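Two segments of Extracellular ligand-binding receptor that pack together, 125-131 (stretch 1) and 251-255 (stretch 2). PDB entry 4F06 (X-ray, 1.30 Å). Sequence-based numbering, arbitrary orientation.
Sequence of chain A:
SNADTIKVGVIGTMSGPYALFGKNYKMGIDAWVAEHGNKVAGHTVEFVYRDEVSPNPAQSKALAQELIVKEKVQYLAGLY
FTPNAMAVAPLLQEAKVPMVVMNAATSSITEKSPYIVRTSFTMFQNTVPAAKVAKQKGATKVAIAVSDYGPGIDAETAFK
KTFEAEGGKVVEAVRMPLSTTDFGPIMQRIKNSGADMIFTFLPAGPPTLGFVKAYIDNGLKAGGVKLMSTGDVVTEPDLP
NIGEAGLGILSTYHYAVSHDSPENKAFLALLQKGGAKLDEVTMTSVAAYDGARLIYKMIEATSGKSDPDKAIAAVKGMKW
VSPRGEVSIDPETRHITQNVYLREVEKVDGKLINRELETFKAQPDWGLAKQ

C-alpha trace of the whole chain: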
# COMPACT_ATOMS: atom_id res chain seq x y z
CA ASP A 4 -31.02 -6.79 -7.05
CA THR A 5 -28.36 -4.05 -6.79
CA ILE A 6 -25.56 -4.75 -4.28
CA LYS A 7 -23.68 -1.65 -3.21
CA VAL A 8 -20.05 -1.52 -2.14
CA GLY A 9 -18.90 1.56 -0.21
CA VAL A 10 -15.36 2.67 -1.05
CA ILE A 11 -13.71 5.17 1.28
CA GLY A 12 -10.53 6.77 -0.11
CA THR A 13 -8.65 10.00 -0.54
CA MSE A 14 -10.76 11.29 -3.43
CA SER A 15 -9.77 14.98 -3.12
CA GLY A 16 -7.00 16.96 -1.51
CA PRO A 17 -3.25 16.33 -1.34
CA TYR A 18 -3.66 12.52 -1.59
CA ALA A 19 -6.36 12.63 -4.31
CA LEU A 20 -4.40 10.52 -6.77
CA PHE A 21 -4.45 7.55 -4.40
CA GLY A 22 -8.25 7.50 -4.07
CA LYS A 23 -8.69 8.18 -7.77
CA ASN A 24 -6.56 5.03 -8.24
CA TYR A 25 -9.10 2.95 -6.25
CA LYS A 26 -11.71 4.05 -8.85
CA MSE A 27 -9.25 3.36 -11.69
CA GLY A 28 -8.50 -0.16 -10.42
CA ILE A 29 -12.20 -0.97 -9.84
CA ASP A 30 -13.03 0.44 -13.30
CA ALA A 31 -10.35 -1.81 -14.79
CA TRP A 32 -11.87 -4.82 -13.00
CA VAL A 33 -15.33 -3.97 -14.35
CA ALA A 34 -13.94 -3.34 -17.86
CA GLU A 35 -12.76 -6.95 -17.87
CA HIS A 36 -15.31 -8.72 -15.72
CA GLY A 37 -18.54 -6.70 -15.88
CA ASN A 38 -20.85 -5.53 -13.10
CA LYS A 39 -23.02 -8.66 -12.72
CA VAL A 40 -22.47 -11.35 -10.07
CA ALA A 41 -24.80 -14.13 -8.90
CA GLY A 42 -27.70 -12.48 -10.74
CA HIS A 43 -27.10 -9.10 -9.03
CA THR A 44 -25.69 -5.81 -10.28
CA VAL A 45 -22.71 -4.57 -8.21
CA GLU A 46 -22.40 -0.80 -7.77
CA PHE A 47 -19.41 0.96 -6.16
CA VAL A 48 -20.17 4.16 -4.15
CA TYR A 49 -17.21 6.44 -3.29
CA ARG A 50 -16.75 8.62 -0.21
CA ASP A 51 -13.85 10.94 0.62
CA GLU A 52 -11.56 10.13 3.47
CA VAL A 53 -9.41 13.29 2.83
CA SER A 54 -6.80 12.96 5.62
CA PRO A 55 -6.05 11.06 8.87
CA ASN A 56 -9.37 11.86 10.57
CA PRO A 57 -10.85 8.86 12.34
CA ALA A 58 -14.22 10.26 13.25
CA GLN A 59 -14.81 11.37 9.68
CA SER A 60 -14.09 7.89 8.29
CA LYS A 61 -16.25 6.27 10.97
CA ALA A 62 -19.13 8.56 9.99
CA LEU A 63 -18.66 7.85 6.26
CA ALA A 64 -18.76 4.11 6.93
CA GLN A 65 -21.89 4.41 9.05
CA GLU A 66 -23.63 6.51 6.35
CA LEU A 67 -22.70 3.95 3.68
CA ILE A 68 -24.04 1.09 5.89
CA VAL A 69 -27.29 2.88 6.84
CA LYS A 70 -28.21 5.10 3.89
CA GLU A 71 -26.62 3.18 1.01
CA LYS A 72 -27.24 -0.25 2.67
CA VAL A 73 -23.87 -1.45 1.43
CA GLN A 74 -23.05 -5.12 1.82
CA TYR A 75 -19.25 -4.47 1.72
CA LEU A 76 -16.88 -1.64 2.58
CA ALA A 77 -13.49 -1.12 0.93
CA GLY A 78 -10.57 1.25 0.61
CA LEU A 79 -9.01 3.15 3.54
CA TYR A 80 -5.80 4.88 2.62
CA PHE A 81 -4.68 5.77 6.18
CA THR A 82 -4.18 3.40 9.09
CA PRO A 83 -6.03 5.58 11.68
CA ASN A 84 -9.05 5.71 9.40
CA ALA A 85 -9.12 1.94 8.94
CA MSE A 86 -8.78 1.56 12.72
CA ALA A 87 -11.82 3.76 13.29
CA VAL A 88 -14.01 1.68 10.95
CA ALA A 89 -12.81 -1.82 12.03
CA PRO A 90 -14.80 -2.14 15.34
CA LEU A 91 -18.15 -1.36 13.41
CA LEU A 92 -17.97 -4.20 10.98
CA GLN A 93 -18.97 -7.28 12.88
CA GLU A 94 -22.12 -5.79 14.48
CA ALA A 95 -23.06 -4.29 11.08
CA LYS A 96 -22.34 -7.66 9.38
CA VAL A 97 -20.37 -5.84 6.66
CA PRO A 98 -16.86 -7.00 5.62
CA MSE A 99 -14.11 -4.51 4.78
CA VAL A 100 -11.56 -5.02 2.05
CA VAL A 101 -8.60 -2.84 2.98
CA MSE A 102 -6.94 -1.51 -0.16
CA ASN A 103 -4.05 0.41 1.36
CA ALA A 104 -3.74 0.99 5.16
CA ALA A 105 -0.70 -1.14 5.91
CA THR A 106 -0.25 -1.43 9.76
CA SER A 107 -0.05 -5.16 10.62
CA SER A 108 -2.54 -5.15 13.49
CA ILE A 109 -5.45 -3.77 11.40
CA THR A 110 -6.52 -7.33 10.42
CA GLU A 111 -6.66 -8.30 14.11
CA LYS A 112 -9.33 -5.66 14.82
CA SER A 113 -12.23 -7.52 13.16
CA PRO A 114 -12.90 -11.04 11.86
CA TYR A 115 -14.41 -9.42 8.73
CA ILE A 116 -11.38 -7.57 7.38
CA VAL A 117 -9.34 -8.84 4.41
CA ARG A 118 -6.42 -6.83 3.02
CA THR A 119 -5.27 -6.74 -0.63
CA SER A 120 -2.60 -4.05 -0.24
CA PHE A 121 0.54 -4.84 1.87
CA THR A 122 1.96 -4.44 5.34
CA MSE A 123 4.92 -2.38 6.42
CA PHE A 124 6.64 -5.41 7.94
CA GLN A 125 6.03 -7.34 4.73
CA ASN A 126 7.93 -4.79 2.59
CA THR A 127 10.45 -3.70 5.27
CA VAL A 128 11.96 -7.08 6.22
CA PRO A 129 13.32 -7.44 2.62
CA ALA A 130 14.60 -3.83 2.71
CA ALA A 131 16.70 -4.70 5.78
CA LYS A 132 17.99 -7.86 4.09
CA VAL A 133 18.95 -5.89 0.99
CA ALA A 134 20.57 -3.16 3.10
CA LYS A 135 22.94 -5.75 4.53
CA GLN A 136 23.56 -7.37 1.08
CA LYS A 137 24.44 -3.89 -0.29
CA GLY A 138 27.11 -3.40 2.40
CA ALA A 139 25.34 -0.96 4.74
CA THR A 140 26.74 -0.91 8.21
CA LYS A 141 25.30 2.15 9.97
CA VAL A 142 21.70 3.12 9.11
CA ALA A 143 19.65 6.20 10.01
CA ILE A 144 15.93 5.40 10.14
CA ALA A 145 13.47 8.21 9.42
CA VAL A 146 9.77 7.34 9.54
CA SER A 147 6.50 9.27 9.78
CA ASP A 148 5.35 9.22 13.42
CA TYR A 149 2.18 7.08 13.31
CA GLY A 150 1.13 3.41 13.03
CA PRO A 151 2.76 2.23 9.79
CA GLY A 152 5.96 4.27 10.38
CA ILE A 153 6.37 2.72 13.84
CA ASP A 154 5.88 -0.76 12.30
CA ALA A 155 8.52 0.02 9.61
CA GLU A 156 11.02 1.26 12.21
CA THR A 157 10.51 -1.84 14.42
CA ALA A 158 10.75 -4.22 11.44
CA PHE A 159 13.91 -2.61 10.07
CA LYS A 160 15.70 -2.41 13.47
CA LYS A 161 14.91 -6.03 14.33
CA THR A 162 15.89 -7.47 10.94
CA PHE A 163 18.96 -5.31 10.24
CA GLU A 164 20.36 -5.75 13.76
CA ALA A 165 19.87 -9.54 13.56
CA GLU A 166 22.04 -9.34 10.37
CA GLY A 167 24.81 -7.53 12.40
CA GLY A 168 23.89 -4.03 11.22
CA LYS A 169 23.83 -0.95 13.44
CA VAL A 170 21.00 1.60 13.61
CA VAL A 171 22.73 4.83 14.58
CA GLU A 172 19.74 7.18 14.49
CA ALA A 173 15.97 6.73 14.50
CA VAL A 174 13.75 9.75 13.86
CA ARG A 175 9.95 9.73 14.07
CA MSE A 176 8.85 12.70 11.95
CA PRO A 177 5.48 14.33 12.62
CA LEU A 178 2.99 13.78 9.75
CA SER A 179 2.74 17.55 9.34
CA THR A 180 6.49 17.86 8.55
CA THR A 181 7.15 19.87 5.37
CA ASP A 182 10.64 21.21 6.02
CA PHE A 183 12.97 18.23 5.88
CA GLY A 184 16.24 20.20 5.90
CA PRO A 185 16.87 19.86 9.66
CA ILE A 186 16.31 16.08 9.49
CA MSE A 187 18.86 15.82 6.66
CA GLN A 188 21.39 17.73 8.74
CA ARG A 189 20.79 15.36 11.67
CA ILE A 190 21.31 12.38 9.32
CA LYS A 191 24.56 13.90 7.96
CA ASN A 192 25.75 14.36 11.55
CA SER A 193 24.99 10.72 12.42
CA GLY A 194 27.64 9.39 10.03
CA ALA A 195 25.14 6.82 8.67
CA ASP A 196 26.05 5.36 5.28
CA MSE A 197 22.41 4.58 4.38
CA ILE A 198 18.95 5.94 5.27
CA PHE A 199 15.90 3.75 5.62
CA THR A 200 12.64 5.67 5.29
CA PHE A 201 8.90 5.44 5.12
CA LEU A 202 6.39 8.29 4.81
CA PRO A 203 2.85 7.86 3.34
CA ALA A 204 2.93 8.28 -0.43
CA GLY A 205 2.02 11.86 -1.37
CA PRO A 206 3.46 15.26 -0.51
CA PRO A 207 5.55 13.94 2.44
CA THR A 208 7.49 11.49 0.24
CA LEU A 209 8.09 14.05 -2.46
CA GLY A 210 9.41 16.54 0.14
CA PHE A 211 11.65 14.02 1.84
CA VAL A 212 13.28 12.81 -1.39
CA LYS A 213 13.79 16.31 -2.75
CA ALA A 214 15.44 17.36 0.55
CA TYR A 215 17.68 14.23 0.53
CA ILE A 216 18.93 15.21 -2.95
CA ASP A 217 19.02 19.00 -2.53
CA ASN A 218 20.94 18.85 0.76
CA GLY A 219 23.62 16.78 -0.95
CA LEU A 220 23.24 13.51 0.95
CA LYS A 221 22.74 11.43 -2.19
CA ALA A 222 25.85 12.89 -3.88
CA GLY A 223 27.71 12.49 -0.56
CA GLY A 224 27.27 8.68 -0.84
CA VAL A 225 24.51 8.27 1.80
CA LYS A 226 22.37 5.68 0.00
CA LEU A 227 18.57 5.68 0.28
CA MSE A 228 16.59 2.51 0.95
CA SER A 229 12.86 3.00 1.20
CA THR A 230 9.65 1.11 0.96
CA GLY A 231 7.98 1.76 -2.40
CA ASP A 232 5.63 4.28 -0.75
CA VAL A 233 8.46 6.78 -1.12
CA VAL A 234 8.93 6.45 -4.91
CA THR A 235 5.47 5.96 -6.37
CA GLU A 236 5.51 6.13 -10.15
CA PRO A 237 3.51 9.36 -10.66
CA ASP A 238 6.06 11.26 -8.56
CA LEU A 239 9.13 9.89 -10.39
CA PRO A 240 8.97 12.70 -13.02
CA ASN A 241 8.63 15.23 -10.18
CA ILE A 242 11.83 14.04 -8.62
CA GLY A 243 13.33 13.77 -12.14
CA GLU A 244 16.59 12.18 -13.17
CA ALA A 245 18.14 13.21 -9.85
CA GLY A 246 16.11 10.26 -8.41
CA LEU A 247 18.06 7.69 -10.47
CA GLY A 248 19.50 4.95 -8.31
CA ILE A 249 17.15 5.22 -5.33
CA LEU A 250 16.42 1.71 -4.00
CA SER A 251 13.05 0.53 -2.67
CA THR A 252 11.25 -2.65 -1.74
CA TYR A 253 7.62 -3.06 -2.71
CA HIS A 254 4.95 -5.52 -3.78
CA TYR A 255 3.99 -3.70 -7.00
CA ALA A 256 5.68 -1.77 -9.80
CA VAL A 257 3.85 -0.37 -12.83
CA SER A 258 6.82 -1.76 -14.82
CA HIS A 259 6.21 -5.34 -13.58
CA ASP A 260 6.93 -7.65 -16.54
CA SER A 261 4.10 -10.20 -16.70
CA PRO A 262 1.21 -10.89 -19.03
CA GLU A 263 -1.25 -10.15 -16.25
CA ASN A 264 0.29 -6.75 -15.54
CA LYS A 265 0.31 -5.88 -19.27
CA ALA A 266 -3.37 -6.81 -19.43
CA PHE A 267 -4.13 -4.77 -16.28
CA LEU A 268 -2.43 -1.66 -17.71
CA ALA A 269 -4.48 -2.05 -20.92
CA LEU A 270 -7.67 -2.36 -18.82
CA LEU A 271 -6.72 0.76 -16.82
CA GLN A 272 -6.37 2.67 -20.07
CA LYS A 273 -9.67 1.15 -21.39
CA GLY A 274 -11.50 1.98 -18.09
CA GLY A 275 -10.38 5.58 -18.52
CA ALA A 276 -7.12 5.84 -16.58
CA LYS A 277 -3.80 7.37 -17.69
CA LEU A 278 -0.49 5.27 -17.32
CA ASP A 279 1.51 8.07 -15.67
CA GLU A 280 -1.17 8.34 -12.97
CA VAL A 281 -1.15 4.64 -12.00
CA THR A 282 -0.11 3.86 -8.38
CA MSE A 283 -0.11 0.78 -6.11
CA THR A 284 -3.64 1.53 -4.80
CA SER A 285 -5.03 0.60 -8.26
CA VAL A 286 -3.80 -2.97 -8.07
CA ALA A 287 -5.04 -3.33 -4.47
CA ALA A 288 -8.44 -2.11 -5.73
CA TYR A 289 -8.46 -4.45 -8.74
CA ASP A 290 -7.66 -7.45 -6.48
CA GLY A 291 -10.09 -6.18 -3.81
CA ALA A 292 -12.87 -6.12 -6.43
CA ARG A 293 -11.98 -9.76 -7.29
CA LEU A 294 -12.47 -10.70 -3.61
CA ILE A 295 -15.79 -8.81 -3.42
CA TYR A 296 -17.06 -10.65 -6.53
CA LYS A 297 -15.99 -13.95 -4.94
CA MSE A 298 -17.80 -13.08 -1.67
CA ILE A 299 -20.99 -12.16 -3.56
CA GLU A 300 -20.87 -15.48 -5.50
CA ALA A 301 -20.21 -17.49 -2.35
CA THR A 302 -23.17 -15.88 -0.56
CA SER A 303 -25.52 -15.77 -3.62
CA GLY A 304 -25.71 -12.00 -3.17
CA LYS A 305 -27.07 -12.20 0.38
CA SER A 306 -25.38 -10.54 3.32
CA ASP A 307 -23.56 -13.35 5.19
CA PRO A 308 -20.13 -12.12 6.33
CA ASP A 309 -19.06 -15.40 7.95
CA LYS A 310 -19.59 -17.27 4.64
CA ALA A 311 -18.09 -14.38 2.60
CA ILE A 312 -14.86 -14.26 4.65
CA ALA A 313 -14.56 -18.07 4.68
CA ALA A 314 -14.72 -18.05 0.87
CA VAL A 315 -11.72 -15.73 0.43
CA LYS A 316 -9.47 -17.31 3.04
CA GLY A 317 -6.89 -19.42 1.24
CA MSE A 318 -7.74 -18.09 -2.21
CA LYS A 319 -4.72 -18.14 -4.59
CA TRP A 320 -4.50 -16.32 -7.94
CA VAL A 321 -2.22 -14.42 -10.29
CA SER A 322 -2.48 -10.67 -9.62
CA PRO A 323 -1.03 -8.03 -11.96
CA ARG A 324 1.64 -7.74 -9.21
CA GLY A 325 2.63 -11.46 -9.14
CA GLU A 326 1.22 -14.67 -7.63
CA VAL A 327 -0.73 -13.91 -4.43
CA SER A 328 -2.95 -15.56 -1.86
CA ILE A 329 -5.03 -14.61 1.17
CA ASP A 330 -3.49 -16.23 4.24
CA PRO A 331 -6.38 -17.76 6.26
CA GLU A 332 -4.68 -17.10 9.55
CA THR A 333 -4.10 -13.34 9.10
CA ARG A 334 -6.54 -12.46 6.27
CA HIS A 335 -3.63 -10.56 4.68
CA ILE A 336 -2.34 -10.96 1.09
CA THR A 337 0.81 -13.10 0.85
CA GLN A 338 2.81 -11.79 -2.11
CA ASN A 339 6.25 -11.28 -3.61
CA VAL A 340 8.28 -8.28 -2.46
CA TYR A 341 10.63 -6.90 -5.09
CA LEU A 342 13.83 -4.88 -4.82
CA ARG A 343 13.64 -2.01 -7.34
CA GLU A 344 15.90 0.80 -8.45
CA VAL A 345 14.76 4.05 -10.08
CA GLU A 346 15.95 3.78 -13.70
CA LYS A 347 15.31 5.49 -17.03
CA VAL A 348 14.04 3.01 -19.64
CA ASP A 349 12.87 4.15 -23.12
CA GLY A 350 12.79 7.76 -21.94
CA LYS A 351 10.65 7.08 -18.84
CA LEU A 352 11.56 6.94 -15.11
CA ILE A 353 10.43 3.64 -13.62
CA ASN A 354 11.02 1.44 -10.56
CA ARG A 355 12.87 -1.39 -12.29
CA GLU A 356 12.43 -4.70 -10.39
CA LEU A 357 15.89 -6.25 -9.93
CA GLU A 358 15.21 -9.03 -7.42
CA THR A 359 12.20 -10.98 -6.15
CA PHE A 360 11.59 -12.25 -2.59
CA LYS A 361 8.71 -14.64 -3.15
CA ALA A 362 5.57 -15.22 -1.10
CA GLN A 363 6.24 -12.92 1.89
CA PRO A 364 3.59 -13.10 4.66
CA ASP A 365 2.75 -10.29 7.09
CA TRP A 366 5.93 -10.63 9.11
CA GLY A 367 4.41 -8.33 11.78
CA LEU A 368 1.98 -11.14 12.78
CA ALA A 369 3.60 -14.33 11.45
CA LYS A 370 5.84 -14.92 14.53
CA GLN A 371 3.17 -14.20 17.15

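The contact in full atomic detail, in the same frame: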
# COMPACT_ATOMS: atom_id res chain seq x y z
N GLN A 125 5.89 -6.52 5.92
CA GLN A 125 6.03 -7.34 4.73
C GLN A 125 7.05 -6.76 3.74
O GLN A 125 7.90 -7.48 3.23
CB GLN A 125 4.66 -7.47 4.07
CG GLN A 125 4.59 -8.43 2.88
CD GLN A 125 3.13 -8.57 2.46
OE1 GLN A 125 2.39 -7.57 2.34
NE2 GLN A 125 2.69 -9.80 2.27
N ASN A 126 6.99 -5.44 3.50
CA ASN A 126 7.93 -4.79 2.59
C ASN A 126 9.24 -4.42 3.27
O ASN A 126 10.29 -4.34 2.60
CB ASN A 126 7.32 -3.54 1.94
CG ASN A 126 6.25 -3.84 0.90
OD1 ASN A 126 5.20 -3.10 0.78
ND2 ASN A 126 6.51 -4.84 0.11
N THR A 127 9.24 -4.19 4.59
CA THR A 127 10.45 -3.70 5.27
C THR A 127 11.46 -4.80 5.58
O THR A 127 12.67 -4.57 5.54
CB THR A 127 10.06 -2.95 6.56
OG1 THR A 127 9.30 -1.81 6.20
CG2 THR A 127 11.31 -2.48 7.32
N VAL A 128 10.99 -6.01 5.92
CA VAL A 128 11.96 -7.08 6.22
C VAL A 128 12.89 -7.28 5.01
O VAL A 128 14.11 -7.36 5.20
CB VAL A 128 11.20 -8.34 6.68
CG1 VAL A 128 12.09 -9.59 6.61
CG2 VAL A 128 10.67 -8.12 8.11
N PRO A 129 12.37 -7.36 3.75
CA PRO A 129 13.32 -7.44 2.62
C PRO A 129 14.23 -6.22 2.48
O PRO A 129 15.38 -6.38 2.06
CB PRO A 129 12.38 -7.62 1.41
CG PRO A 129 11.21 -8.39 1.99
CD PRO A 129 11.00 -7.69 3.33
N ALA A 130 13.74 -5.01 2.80
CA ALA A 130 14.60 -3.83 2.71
C ALA A 130 15.78 -3.99 3.63
O ALA A 130 16.91 -3.60 3.24
CB ALA A 130 13.82 -2.57 3.07
N ALA A 131 15.58 -4.53 4.85
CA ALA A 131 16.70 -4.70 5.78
C ALA A 131 17.68 -5.76 5.30
O ALA A 131 18.90 -5.63 5.51
CB ALA A 131 16.17 -5.04 7.17
N SER A 251 14.24 0.74 -3.49
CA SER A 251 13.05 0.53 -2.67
C SER A 251 12.62 -0.90 -2.73
O SER A 251 12.84 -1.58 -3.74
CB SER A 251 11.92 1.47 -3.13
OG SER A 251 11.51 1.19 -4.47
N THR A 252 11.89 -1.35 -1.70
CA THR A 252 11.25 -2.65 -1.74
C THR A 252 9.74 -2.44 -1.78
O THR A 252 9.18 -1.62 -1.05
CB THR A 252 11.67 -3.54 -0.57
OG1 THR A 252 11.51 -2.79 0.64
CG2 THR A 252 13.13 -4.00 -0.75
N TYR A 253 9.06 -3.21 -2.60
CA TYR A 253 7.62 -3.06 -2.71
C TYR A 253 7.02 -4.23 -3.43
O TYR A 253 7.69 -4.93 -4.22
CB TYR A 253 7.24 -1.79 -3.47
CG TYR A 253 6.06 -0.99 -2.95
CD1 TYR A 253 5.85 -0.81 -1.55
CD2 TYR A 253 5.22 -0.26 -3.82
CE1 TYR A 253 4.85 0.03 -1.06
CE2 TYR A 253 4.27 0.63 -3.34
CZ TYR A 253 4.08 0.78 -1.98
OH TYR A 253 3.12 1.67 -1.54
N HIS A 254 5.73 -4.42 -3.22
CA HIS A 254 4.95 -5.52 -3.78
C HIS A 254 4.42 -5.25 -5.20
O HIS A 254 3.93 -6.16 -5.84
CB HIS A 254 3.77 -5.83 -2.83
CG HIS A 254 2.94 -4.61 -2.65
ND1 HIS A 254 3.41 -3.47 -2.03
CD2 HIS A 254 1.68 -4.32 -3.14
CE1 HIS A 254 2.48 -2.51 -2.15
NE2 HIS A 254 1.42 -3.01 -2.81
N TYR A 255 4.50 -4.01 -5.67
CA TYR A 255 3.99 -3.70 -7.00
C TYR A 255 4.83 -2.62 -7.64
O TYR A 255 5.10 -1.58 -7.02
CB TYR A 255 2.50 -3.25 -6.98
CG TYR A 255 1.97 -2.97 -8.38
CD1 TYR A 255 1.86 -4.01 -9.31
CD2 TYR A 255 1.67 -1.66 -8.81
CE1 TYR A 255 1.43 -3.77 -10.61
CE2 TYR A 255 1.20 -1.44 -10.12
CZ TYR A 255 1.13 -2.49 -11.02
OH TYR A 255 0.72 -2.23 -12.31

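The strongest interaction between the two segments is the hydrogen bond from T252 OG1 to the backbone carbonyl oxygen N126 O, at 2.8 Å. N126 O lies in the turn before P129, where the helix is kinked: the proline nitrogen carries no hydrogen and makes no bond to the preceding turn, which leaves Q125 O without its usual helical partner. N126 O itself is not bonded by A130 N, which lies 3.5 Å from it, and takes the T252 hydroxyl instead. The strand supplies a hydroxyl donor to a backbone acceptor of the helix near its kink. T252 adopts the p rotamer (chi1 51°), with its CA-to-CB bond directed toward the helix.

A second, weak hydrogen bond runs from H254 ND1 to N126 OD1, 3.4 Å long with an N-H...O angle of 138°. The donor assignment places a proton on ND1. N126 therefore accepts from stretch 2 through both its backbone and its side chain, and it has the largest area covered in the contact, 89 Å². Its amide nitrogen ND2 also lies 3.4 Å from H254 N, but both are donors and no hydrogen bond forms between them.

Around these polar contacts the packing is modest. N126 OD1 approaches Y253 CD1 to 3.3 Å, although the CA-to-CB bond of Y253 points away from the helix; its ring nevertheless reaches back to the asparagine. One turn further along the helix, A130 CB lies 3.4 Å from T252 OG1, so the hydroxyl that binds N126 O also packs against a methyl group. The T252 methyl CG2 rests against P129, 4.1 Å from P129 C and 4.3 Å from P129 CB. T127, V128 and A131 point away and add nothing to the contact. Helix and strand run in broadly opposing directions, at 143°, and together the segments bury 256 Å².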